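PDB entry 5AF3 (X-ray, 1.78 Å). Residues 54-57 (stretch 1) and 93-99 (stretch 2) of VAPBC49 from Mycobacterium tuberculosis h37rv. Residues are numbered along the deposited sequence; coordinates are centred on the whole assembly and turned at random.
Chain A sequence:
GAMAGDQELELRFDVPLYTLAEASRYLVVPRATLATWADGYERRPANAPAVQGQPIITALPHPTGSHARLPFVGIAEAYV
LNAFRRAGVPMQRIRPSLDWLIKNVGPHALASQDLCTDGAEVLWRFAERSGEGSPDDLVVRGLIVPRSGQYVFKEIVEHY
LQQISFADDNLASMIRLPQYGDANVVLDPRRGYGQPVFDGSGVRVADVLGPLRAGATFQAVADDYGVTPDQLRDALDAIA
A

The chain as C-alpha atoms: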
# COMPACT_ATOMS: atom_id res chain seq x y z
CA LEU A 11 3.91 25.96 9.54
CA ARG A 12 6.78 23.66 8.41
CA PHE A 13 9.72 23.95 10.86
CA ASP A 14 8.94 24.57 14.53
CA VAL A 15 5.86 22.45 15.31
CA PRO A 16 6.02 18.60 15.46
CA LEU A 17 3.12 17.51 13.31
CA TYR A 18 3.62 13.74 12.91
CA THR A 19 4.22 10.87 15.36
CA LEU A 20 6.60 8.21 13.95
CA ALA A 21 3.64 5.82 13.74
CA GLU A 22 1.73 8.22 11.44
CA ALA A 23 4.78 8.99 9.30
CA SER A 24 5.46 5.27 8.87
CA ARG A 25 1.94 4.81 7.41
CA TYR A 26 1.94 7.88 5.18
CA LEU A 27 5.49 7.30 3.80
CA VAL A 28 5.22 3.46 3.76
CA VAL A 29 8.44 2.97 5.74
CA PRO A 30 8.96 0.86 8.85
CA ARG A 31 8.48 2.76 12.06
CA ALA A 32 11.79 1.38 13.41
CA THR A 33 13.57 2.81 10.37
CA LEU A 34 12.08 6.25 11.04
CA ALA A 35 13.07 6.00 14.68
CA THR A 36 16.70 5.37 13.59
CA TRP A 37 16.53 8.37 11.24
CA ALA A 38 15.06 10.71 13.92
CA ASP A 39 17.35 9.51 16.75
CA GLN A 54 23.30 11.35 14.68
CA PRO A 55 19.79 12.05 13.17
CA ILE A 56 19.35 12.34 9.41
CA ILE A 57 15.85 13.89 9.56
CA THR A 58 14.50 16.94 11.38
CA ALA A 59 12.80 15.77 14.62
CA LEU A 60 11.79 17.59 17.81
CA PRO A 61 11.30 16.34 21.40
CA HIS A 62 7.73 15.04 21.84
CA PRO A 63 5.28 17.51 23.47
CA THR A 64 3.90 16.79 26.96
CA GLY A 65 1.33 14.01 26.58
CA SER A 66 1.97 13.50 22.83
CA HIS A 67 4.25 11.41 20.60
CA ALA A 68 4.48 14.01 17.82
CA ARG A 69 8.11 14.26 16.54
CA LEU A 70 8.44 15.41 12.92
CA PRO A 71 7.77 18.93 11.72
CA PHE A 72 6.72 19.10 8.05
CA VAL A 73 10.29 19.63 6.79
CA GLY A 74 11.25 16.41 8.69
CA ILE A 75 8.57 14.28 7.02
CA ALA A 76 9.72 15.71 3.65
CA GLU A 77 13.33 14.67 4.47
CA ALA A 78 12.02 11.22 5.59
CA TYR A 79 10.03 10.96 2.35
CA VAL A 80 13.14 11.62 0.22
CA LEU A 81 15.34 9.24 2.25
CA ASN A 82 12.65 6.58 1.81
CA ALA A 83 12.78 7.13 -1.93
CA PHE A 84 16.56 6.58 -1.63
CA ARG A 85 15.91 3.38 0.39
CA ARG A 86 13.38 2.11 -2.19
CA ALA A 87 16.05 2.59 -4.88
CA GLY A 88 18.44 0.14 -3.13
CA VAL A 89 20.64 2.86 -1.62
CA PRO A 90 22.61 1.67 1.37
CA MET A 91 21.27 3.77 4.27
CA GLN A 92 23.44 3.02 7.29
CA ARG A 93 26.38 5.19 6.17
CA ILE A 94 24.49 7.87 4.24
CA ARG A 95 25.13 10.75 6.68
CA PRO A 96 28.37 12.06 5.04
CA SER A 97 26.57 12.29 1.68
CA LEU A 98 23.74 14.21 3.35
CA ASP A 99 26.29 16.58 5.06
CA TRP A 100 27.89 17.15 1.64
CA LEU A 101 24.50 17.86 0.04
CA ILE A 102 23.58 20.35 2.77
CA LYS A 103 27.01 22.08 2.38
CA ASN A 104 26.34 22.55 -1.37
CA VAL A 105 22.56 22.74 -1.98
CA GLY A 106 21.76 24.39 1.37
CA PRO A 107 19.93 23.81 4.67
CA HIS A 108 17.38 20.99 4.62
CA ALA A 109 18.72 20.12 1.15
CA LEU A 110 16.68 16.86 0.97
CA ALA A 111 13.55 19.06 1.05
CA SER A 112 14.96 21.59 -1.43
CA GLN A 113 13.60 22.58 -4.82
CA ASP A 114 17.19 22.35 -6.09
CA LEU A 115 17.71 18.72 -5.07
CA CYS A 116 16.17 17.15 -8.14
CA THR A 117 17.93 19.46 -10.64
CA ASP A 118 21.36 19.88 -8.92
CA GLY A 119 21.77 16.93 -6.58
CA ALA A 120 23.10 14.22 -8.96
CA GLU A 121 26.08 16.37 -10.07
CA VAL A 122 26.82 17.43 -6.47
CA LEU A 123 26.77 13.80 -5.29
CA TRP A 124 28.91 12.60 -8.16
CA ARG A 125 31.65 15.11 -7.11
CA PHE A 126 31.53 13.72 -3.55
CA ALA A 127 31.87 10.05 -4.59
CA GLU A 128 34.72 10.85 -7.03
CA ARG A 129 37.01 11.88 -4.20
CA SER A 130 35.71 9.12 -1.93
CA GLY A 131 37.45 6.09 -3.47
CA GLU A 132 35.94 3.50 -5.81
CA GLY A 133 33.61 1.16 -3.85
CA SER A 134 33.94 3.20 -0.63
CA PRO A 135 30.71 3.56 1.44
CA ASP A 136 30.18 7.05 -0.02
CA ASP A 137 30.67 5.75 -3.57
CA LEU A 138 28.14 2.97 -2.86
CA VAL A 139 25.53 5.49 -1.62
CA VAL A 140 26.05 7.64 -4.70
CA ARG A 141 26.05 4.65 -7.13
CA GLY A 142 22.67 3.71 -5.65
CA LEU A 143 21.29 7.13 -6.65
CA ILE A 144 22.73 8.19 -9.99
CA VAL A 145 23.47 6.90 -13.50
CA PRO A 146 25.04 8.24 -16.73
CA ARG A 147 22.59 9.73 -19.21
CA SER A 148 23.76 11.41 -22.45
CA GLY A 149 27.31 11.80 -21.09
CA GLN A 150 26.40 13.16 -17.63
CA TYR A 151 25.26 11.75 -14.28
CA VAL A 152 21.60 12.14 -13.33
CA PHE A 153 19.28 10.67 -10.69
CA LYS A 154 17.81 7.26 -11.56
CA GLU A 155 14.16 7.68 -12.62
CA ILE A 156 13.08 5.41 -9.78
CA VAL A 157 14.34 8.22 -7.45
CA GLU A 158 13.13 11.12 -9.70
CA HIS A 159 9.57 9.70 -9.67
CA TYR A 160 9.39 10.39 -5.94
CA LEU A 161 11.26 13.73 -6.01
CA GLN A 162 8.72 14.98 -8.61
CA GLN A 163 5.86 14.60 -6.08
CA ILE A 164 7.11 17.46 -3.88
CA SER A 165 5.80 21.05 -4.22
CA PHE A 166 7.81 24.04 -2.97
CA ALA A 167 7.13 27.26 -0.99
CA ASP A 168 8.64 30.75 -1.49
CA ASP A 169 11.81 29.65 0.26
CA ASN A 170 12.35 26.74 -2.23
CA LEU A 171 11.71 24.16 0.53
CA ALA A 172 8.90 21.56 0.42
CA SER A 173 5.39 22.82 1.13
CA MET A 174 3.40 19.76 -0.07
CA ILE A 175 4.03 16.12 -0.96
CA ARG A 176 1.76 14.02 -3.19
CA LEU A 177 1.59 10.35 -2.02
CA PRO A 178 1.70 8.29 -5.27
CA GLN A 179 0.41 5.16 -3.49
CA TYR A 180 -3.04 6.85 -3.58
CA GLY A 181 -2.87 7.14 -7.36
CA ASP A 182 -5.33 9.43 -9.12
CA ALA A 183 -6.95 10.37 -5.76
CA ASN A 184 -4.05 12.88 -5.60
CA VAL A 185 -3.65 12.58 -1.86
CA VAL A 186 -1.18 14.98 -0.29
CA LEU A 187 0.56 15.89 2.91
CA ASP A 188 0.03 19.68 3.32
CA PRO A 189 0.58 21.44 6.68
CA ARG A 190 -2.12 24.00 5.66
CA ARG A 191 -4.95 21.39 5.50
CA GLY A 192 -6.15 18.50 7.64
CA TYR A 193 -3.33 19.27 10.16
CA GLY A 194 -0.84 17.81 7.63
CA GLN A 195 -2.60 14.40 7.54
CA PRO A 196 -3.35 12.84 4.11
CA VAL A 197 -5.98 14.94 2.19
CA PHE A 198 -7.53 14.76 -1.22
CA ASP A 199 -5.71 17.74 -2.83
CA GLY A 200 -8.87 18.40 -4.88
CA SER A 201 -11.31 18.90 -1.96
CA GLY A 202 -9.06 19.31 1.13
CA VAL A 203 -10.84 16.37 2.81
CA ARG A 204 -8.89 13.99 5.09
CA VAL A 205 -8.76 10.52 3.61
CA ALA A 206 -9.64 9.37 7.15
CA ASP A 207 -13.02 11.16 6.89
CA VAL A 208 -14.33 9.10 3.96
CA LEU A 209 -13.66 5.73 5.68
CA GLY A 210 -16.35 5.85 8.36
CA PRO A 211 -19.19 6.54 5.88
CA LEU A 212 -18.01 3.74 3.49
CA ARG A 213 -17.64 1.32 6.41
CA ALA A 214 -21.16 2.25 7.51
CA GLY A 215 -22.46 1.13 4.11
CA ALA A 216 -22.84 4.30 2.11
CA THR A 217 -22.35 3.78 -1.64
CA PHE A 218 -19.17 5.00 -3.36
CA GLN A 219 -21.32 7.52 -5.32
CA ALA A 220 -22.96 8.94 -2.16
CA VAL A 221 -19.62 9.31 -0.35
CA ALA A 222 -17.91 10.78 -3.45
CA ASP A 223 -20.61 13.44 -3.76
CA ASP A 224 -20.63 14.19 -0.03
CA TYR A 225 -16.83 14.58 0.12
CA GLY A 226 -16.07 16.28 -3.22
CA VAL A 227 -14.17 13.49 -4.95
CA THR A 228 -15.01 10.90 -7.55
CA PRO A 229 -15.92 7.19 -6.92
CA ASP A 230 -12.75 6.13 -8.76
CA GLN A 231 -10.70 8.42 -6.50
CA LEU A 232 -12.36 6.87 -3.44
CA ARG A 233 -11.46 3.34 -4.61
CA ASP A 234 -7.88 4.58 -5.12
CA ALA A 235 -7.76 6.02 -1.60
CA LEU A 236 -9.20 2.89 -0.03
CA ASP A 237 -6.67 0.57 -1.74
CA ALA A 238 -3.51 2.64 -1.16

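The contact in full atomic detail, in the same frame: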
# COMPACT_ATOMS: atom_id res chain seq x y z
N GLN A 54 23.98 10.07 14.92
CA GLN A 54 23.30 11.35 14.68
C GLN A 54 22.08 11.25 13.72
O GLN A 54 22.10 10.47 12.76
CB GLN A 54 24.30 12.40 14.19
N PRO A 55 21.01 12.04 14.00
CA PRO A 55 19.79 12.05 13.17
C PRO A 55 20.03 12.48 11.73
O PRO A 55 20.87 13.37 11.49
CB PRO A 55 18.90 13.10 13.88
CG PRO A 55 19.40 13.13 15.27
CD PRO A 55 20.89 12.96 15.15
N ILE A 56 19.32 11.88 10.79
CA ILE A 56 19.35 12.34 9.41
C ILE A 56 18.04 12.98 8.91
O ILE A 56 17.93 13.39 7.75
CB ILE A 56 19.83 11.23 8.41
CG1 ILE A 56 18.95 9.97 8.50
CG2 ILE A 56 21.31 10.89 8.67
CD1 ILE A 56 19.25 8.90 7.38
N ILE A 57 17.06 13.07 9.81
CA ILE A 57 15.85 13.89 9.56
C ILE A 57 15.59 14.87 10.70
O ILE A 57 16.07 14.69 11.83
CB ILE A 57 14.59 13.04 9.29
CG1 ILE A 57 14.18 12.19 10.51
CG2 ILE A 57 14.81 12.14 8.03
CD1 ILE A 57 12.89 11.34 10.29
N ARG A 93 25.23 4.27 6.18
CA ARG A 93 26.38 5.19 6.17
C ARG A 93 26.14 6.37 5.22
O ARG A 93 27.06 6.89 4.58
CB ARG A 93 27.68 4.44 5.81
CG ARG A 93 28.07 3.33 6.80
CD ARG A 93 29.21 2.46 6.28
NE ARG A 93 29.61 1.42 7.25
CZ ARG A 93 30.55 1.54 8.17
NH1 ARG A 93 31.24 2.66 8.33
NH2 ARG A 93 30.80 0.52 8.98
N ILE A 94 24.89 6.80 5.16
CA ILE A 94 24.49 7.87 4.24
C ILE A 94 24.80 9.27 4.78
O ILE A 94 24.82 10.24 4.01
CB ILE A 94 22.98 7.77 3.91
CG1 ILE A 94 22.67 8.57 2.64
CG2 ILE A 94 22.10 8.17 5.17
CD1 ILE A 94 21.42 8.14 1.91
N ARG A 95 25.01 9.39 6.10
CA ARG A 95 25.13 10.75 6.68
C ARG A 95 26.21 11.67 6.04
O ARG A 95 25.94 12.85 5.76
CB ARG A 95 25.25 10.66 8.21
CG ARG A 95 25.23 12.01 8.93
CD ARG A 95 25.18 11.77 10.43
NE ARG A 95 25.22 13.00 11.22
CZ ARG A 95 26.29 13.46 11.88
NH1 ARG A 95 27.44 12.79 11.87
NH2 ARG A 95 26.20 14.60 12.57
N PRO A 96 27.42 11.15 5.73
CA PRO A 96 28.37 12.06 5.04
C PRO A 96 27.90 12.60 3.70
O PRO A 96 28.16 13.76 3.38
CB PRO A 96 29.62 11.19 4.87
CG PRO A 96 29.52 10.26 5.99
CD PRO A 96 28.07 9.87 6.04
N SER A 97 27.18 11.78 2.93
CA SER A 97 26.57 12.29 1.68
C SER A 97 25.56 13.39 1.94
O SER A 97 25.50 14.35 1.17
CB SER A 97 25.90 11.16 0.85
OG SER A 97 26.87 10.17 0.42
N LEU A 98 24.73 13.19 2.97
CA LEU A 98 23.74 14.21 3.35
C LEU A 98 24.44 15.53 3.80
O LEU A 98 24.09 16.60 3.32
CB LEU A 98 22.81 13.67 4.42
CG LEU A 98 22.03 12.39 4.04
CD1 LEU A 98 21.09 12.04 5.15
CD2 LEU A 98 21.27 12.59 2.76
N ASP A 99 25.46 15.42 4.66
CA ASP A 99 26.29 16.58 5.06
C ASP A 99 26.82 17.31 3.83
O ASP A 99 26.74 18.53 3.74
CB ASP A 99 27.46 16.16 5.97
CG ASP A 99 27.02 15.68 7.36
OD1 ASP A 99 25.88 15.98 7.81
OD2 ASP A 99 27.82 15.00 8.04

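An irregular segment, 54-57, lies against a helical segment that includes 95-99 and continues beyond D99; the backbones come nearest at I56 and R95, whose CA atoms are 6.6 Å apart. Within stretch 2, L98 N donates to I94 O (3.1 Å) and D99 N to R95 O (2.8 Å), both i to i+4 bonds of helical type. No hydrogen bond crosses between the modelled atoms. Q54, built only as far as CB, points toward the helix, and its CB sits over one face of the R95 guanidinium, 3.2 Å from R95 NE. R95 reaches this position with chi1, chi2 and chi3 all t, an extended chain that carries its charged end past I56 to Q54. The CA-to-CB bond of P55 points away; its carbonyl lies near the guanidinium plane, but P55 O to R95 NE is 4.4 Å, too long for a hydrogen bond. I56 is the centre of the packing. Its CD1 meets I94 CG2 at 3.7 Å, its CB meets L98 CD1 at 3.6 Å, and its CG2 lies 4.0 Å from R95 CB, contacts of van der Waals kind between aliphatic groups. The CA-to-CB bond of I57 points away; the residue is buried but makes no contact with stretch 2. The contact is small, 239 Å² summed over both sides, with an apolar cluster at I56 and the R95 guanidinium against Q54.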